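Local coordinates for protein VP5 (Halorubrum pleomorphic virus 6, PDB 6QGL) that serves as an envelope protein of a haloarchaeal pleomorphic virus and probably mediates fusion of the viral membrane with that of the host cell, at residues E125-L130 against N166-T171; T117-S122 against S230-V235. All blocks are in the same frame, centred on the assembly; numbering follows the deposited sequence.

Both contacts are made by helix 97-140, about two turns apart, with centres 14 Å from each other. Contact 2 is the more central: helix 229-257 packs antiparallel against residues 117-122 through buried aromatic and aliphatic groups. Contact 1 lies farther from the middle of the chain, where residues 125-130 meet strand 166-174 at the margin of a four-stranded antiparallel sheet; Val127, Leu130 and Asn166 are buried, Leu168 is partly exposed and Arg128 is exposed. Neither interface has a hydrogen bond between its segments. Contact 2 relies mainly on the packing of Phe119, Trp232 and Val235, contact 1 on leucine and valine methyls bordered by polar groups. The contacts themselves touch, Thr126 OG1 lying 4.1 Å from Trp232 CZ2.

Contact 1: E125-L130 against N166-T171; sequences ETVREL and NTLKDT
The carboxamide of Asn166 and the guanidinium of Arg128 are the flat groups of this contact, which packs an edge strand of an antiparallel four-stranded meander against a long helix. Asn166 reaches Leu130 through its amide nitrogen, ND2 lying 4.4 Å from CG. That amide is held at both ends, ND2 by Glu131 and OD1 by His188, which should fix its rotation. One face of the Arg128 guanidinium has Glu125 CA 4.2 Å above it, offset toward the rim, and NH1 forms a salt bridge with Glu125 OE1 at 3.3 Å, its hydrogen bond weak. Toward the strand, Arg128 presents its aliphatic part: CG is 4.1 Å from Leu168 CD1, the two side chains crossing at about a right angle, while the chain bends at chi3 (-67°) to return the charged end to its own helix. Residues 125-130 and 166-171 run roughly antiparallel, at 147°. Between them Leu168 contributes most of the strand's contact, pointing at the helix and spreading its two methyls: CD1 comes against the helix backbone, 4.0 Å from Arg128 CA, and CD2 lies alongside Val127, whose CG1 is its closest neighbour across the contact, at 3.3 Å.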
loop_
_atom_site.group_PDB
_atom_site.type_symbol
_atom_site.label_atom_id
_atom_site.label_comp_id
_atom_site.label_asym_id
_atom_site.label_seq_id
_atom_site.Cartn_x
_atom_site.Cartn_y
_atom_site.Cartn_z
ATOM N N GLU A 125 3.045 15.689 -0.387
ATOM C CA GLU A 125 4.421 15.249 -0.618
ATOM C C GLU A 125 4.653 14.838 -2.079
ATOM O O GLU A 125 5.690 15.191 -2.643
ATOM C CB GLU A 125 4.822 14.127 0.355
ATOM C CG GLU A 125 6.320 13.856 0.412
ATOM C CD GLU A 125 7.226 15.053 0.638
ATOM O OE1 GLU A 125 6.977 15.823 1.595
ATOM O OE2 GLU A 125 8.189 15.220 -0.146
ATOM N N THR A 126 3.682 14.121 -2.693
ATOM C CA THR A 126 3.749 13.674 -4.093
ATOM C C THR A 126 3.900 14.896 -5.008
ATOM O O THR A 126 4.779 14.944 -5.870
ATOM C CB THR A 126 2.475 12.864 -4.454
ATOM O OG1 THR A 126 2.289 11.800 -3.517
ATOM C CG2 THR A 126 2.508 12.310 -5.874
ATOM N N VAL A 127 3.044 15.886 -4.768
ATOM C CA VAL A 127 2.910 17.144 -5.487
ATOM C C VAL A 127 4.120 18.077 -5.230
ATOM O O VAL A 127 4.570 18.734 -6.169
ATOM C CB VAL A 127 1.522 17.727 -5.119
ATOM C CG1 VAL A 127 1.273 19.088 -5.735
ATOM C CG2 VAL A 127 0.436 16.765 -5.559
ATOM N N ARG A 128 4.686 18.078 -3.999
ATOM C CA ARG A 128 5.890 18.858 -3.660
ATOM C C ARG A 128 7.109 18.262 -4.336
ATOM O O ARG A 128 7.995 19.009 -4.750
ATOM C CB ARG A 128 6.147 18.886 -2.145
ATOM C CG ARG A 128 5.430 20.000 -1.424
ATOM C CD ARG A 128 6.055 20.359 -0.077
ATOM N NE ARG A 128 5.953 19.328 0.968
ATOM C CZ ARG A 128 4.891 19.138 1.743
ATOM N NH1 ARG A 128 4.884 18.163 2.639
ATOM N NH2 ARG A 128 3.813 19.894 1.598
ATOM N N GLU A 129 7.165 16.913 -4.415
ATOM C CA GLU A 129 8.247 16.163 -5.049
ATOM C C GLU A 129 8.285 16.482 -6.533
ATOM O O GLU A 129 9.362 16.781 -7.043
ATOM C CB GLU A 129 8.081 14.654 -4.816
ATOM C CG GLU A 129 9.207 13.796 -5.365
ATOM C CD GLU A 129 8.990 12.310 -5.172
ATOM O OE1 GLU A 129 7.981 11.785 -5.695
ATOM O OE2 GLU A 129 9.828 11.671 -4.496
ATOM N N LEU A 130 7.115 16.462 -7.217
ATOM C CA LEU A 130 7.029 16.792 -8.641
ATOM C C LEU A 130 7.611 18.179 -8.902
ATOM O O LEU A 130 8.391 18.327 -9.839
ATOM C CB LEU A 130 5.592 16.671 -9.190
ATOM C CG LEU A 130 5.375 17.045 -10.674
ATOM C CD1 LEU A 130 6.241 16.204 -11.610
ATOM C CD2 LEU A 130 3.932 16.919 -11.061
ATOM N N ASN A 166 4.287 24.552 -13.179
ATOM C CA ASN A 166 3.487 24.165 -12.019
ATOM C C ASN A 166 3.306 25.298 -11.014
ATOM O O ASN A 166 4.176 26.157 -10.866
ATOM C CB ASN A 166 4.124 22.981 -11.283
ATOM C CG ASN A 166 4.605 21.829 -12.126
ATOM O OD1 ASN A 166 3.950 21.395 -13.081
ATOM N ND2 ASN A 166 5.755 21.288 -11.757
ATOM N N THR A 167 2.180 25.255 -10.289
ATOM C CA THR A 167 1.822 26.172 -9.212
ATOM C C THR A 167 1.156 25.332 -8.120
ATOM O O THR A 167 0.174 24.634 -8.398
ATOM C CB THR A 167 0.894 27.307 -9.706
ATOM O OG1 THR A 167 1.381 27.850 -10.934
ATOM C CG2 THR A 167 0.736 28.422 -8.679
ATOM N N LEU A 168 1.715 25.361 -6.897
ATOM C CA LEU A 168 1.148 24.642 -5.754
ATOM C C LEU A 168 0.328 25.649 -4.964
ATOM O O LEU A 168 0.887 26.493 -4.254
ATOM C CB LEU A 168 2.229 23.965 -4.873
ATOM C CG LEU A 168 3.241 23.027 -5.545
ATOM C CD1 LEU A 168 4.055 22.283 -4.509
ATOM C CD2 LEU A 168 2.571 22.034 -6.473
ATOM N N LYS A 169 -0.998 25.609 -5.165
ATOM C CA LYS A 169 -1.959 26.529 -4.556
ATOM C C LYS A 169 -2.411 26.046 -3.189
ATOM O O LYS A 169 -2.781 24.881 -3.040
ATOM C CB LYS A 169 -3.174 26.731 -5.480
ATOM C CG LYS A 169 -2.859 27.448 -6.792
ATOM C CD LYS A 169 -4.034 27.422 -7.762
ATOM C CE LYS A 169 -4.917 28.640 -7.646
ATOM N NZ LYS A 169 -6.102 28.546 -8.536
ATOM N N ASP A 170 -2.390 26.944 -2.191
ATOM C CA ASP A 170 -2.834 26.631 -0.833
ATOM C C ASP A 170 -4.353 26.599 -0.790
ATOM O O ASP A 170 -5.006 27.584 -1.149
ATOM C CB ASP A 170 -2.283 27.651 0.183
ATOM C CG ASP A 170 -0.813 27.500 0.542
ATOM O OD1 ASP A 170 -0.154 26.585 -0.005
ATOM O OD2 ASP A 170 -0.325 28.287 1.379
ATOM N N THR A 171 -4.911 25.449 -0.384
ATOM C CA THR A 171 -6.352 25.236 -0.266
ATOM C C THR A 171 -6.660 24.836 1.168
ATOM O O THR A 171 -6.122 23.842 1.656
ATOM C CB THR A 171 -6.831 24.222 -1.319
ATOM O OG1 THR A 171 -6.489 24.724 -2.611
ATOM C CG2 THR A 171 -8.332 23.956 -1.253
#

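Contact 2: T117-S122 against S230-V235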
loop_
_atom_site.group_PDB
_atom_site.type_symbol
_atom_site.label_atom_id
_atom_site.label_comp_id
_atom_site.label_asym_id
_atom_site.label_seq_id
_atom_site.Cartn_x
_atom_site.Cartn_y
_atom_site.Cartn_z
ATOM N N THR A 117 -5.765 13.966 7.496
ATOM C CA THR A 117 -4.459 14.635 7.529
ATOM C C THR A 117 -3.391 13.736 6.910
ATOM O O THR A 117 -2.640 14.219 6.068
ATOM C CB THR A 117 -4.106 15.132 8.948
ATOM O OG1 THR A 117 -5.095 16.070 9.368
ATOM C CG2 THR A 117 -2.745 15.802 9.025
ATOM N N ASN A 118 -3.363 12.433 7.274
ATOM C CA ASN A 118 -2.401 11.469 6.722
ATOM C C ASN A 118 -2.548 11.324 5.216
ATOM O O ASN A 118 -1.545 11.337 4.500
ATOM C CB ASN A 118 -2.542 10.104 7.390
ATOM C CG ASN A 118 -2.125 10.064 8.833
ATOM O OD1 ASN A 118 -1.460 10.965 9.364
ATOM N ND2 ASN A 118 -2.528 9.008 9.499
ATOM N N PHE A 119 -3.801 11.211 4.743
ATOM C CA PHE A 119 -4.145 11.076 3.335
ATOM C C PHE A 119 -3.719 12.316 2.535
ATOM O O PHE A 119 -3.012 12.169 1.536
ATOM C CB PHE A 119 -5.649 10.777 3.181
ATOM C CG PHE A 119 -6.135 10.643 1.761
ATOM C CD1 PHE A 119 -5.794 9.535 0.992
ATOM C CD2 PHE A 119 -6.957 11.612 1.197
ATOM C CE1 PHE A 119 -6.238 9.417 -0.326
ATOM C CE2 PHE A 119 -7.413 11.485 -0.116
ATOM C CZ PHE A 119 -7.054 10.386 -0.867
ATOM N N TYR A 120 -4.104 13.529 2.994
ATOM C CA TYR A 120 -3.738 14.780 2.316
ATOM C C TYR A 120 -2.250 15.090 2.412
ATOM O O TYR A 120 -1.705 15.692 1.487
ATOM C CB TYR A 120 -4.574 15.972 2.808
ATOM C CG TYR A 120 -6.071 15.797 2.697
ATOM C CD1 TYR A 120 -6.646 15.217 1.569
ATOM C CD2 TYR A 120 -6.918 16.267 3.695
ATOM C CE1 TYR A 120 -8.024 15.054 1.465
ATOM C CE2 TYR A 120 -8.298 16.114 3.599
ATOM C CZ TYR A 120 -8.846 15.510 2.481
ATOM O OH TYR A 120 -10.203 15.359 2.387
ATOM N N LYS A 121 -1.588 14.664 3.512
ATOM C CA LYS A 121 -0.148 14.845 3.707
ATOM C C LYS A 121 0.638 14.103 2.626
ATOM O O LYS A 121 1.591 14.669 2.092
ATOM C CB LYS A 121 0.296 14.389 5.107
ATOM C CG LYS A 121 0.557 15.541 6.073
ATOM C CD LYS A 121 0.548 15.113 7.541
ATOM C CE LYS A 121 1.789 14.395 8.021
ATOM N NZ LYS A 121 1.558 13.738 9.336
ATOM N N SER A 122 0.220 12.859 2.282
ATOM C CA SER A 122 0.881 12.050 1.251
ATOM C C SER A 122 0.675 12.619 -0.156
ATOM O O SER A 122 1.581 12.500 -0.986
ATOM C CB SER A 122 0.473 10.581 1.337
ATOM O OG SER A 122 -0.780 10.323 0.729
ATOM N N SER A 230 -8.683 9.999 -10.570
ATOM C CA SER A 230 -9.612 8.879 -10.415
ATOM C C SER A 230 -9.214 7.959 -9.249
ATOM O O SER A 230 -10.094 7.494 -8.528
ATOM C CB SER A 230 -9.729 8.090 -11.715
ATOM O OG SER A 230 -8.548 7.360 -12.003
ATOM N N GLU A 231 -7.895 7.732 -9.048
ATOM C CA GLU A 231 -7.372 6.897 -7.964
ATOM C C GLU A 231 -7.482 7.606 -6.602
ATOM O O GLU A 231 -8.009 7.026 -5.647
ATOM C CB GLU A 231 -5.921 6.457 -8.257
ATOM C CG GLU A 231 -5.816 5.316 -9.260
ATOM C CD GLU A 231 -4.433 4.795 -9.625
ATOM O OE1 GLU A 231 -4.367 3.726 -10.273
ATOM O OE2 GLU A 231 -3.418 5.456 -9.300
ATOM N N TRP A 232 -7.001 8.863 -6.528
ATOM C CA TRP A 232 -7.016 9.684 -5.313
ATOM C C TRP A 232 -8.424 10.073 -4.861
ATOM O O TRP A 232 -8.702 10.054 -3.660
ATOM C CB TRP A 232 -6.134 10.927 -5.490
ATOM C CG TRP A 232 -4.669 10.627 -5.404
ATOM C CD1 TRP A 232 -3.844 10.258 -6.425
ATOM C CD2 TRP A 232 -3.863 10.631 -4.220
ATOM N NE1 TRP A 232 -2.569 10.052 -5.956
ATOM C CE2 TRP A 232 -2.549 10.279 -4.605
ATOM C CE3 TRP A 232 -4.120 10.924 -2.870
ATOM C CZ2 TRP A 232 -1.493 10.201 -3.690
ATOM C CZ3 TRP A 232 -3.078 10.831 -1.961
ATOM C CH2 TRP A 232 -1.782 10.478 -2.373
ATOM N N ASN A 233 -9.306 10.422 -5.816
ATOM C CA ASN A 233 -10.693 10.803 -5.539
ATOM C C ASN A 233 -11.530 9.621 -5.075
ATOM O O ASN A 233 -12.462 9.820 -4.296
ATOM C CB ASN A 233 -11.338 11.482 -6.745
ATOM C CG ASN A 233 -12.704 12.062 -6.477
ATOM O OD1 ASN A 233 -13.708 11.630 -7.054
ATOM N ND2 ASN A 233 -12.770 13.053 -5.597
ATOM N N ALA A 234 -11.201 8.398 -5.546
ATOM C CA ALA A 234 -11.893 7.166 -5.161
ATOM C C ALA A 234 -11.796 6.965 -3.649
ATOM O O ALA A 234 -12.817 6.732 -3.000
ATOM C CB ALA A 234 -11.300 5.973 -5.894
ATOM N N VAL A 235 -10.583 7.131 -3.089
ATOM C CA VAL A 235 -10.310 7.008 -1.653
ATOM C C VAL A 235 -10.997 8.159 -0.904
ATOM O O VAL A 235 -11.583 7.930 0.157
ATOM C CB VAL A 235 -8.784 6.932 -1.348
ATOM C CG1 VAL A 235 -8.529 6.610 0.125
ATOM C CG2 VAL A 235 -8.089 5.909 -2.242
#
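Phe119 meets both Trp232 and Val235 where two long helices pack antiparallel in the N-terminal region of the envelope protein family, their segments inclined at 169° and their segment axes 12.0 Å apart at closest approach. From CB the side chain leaves its helix with CG anti to the backbone N (chi1 179°), which carries the ring across the gap. CD1 is the first ring atom to find a partner, Val235 CG1. Farther out, CE1 sits between two residues, 3.7 Å from Val235 CG1 and 3.6 Å from Trp232 CE3. At the tip, CZ comes 3.3 Å from the carbonyl oxygen of Trp232, which lies at the ring edge and in its plane, so the phenyl ring ends against the opposing backbone; CE2 flanks the same oxygen.

The indole extends the other way, sliding past the phenyl ring toward helix 97-140. Trp232 CZ3 lies over one face of Phe119, but the pair is oblique: the planes meet at 46° and the centroid of the phenyl ring is 5.3 Å from that of the indole six-membered ring. At the far end of the indole, Ser122 OG approaches the edge near its plane, 3.3 Å from CH2. This hydroxyl donates to Phe119 O at 3.0 Å, a bond back to the preceding turn that uses its proton within its own helix.

Helix 43-66 packs alongside both helices, with Met65 touching Phe119 and Ser122, and Asn61 touching Trp232. One residue along from Phe119, Tyr120 bonds through OH to Glu236 of helix 229-257 and rests on Phe181 and Leu183 of strand 180-189, tying the helix pair to the sheet.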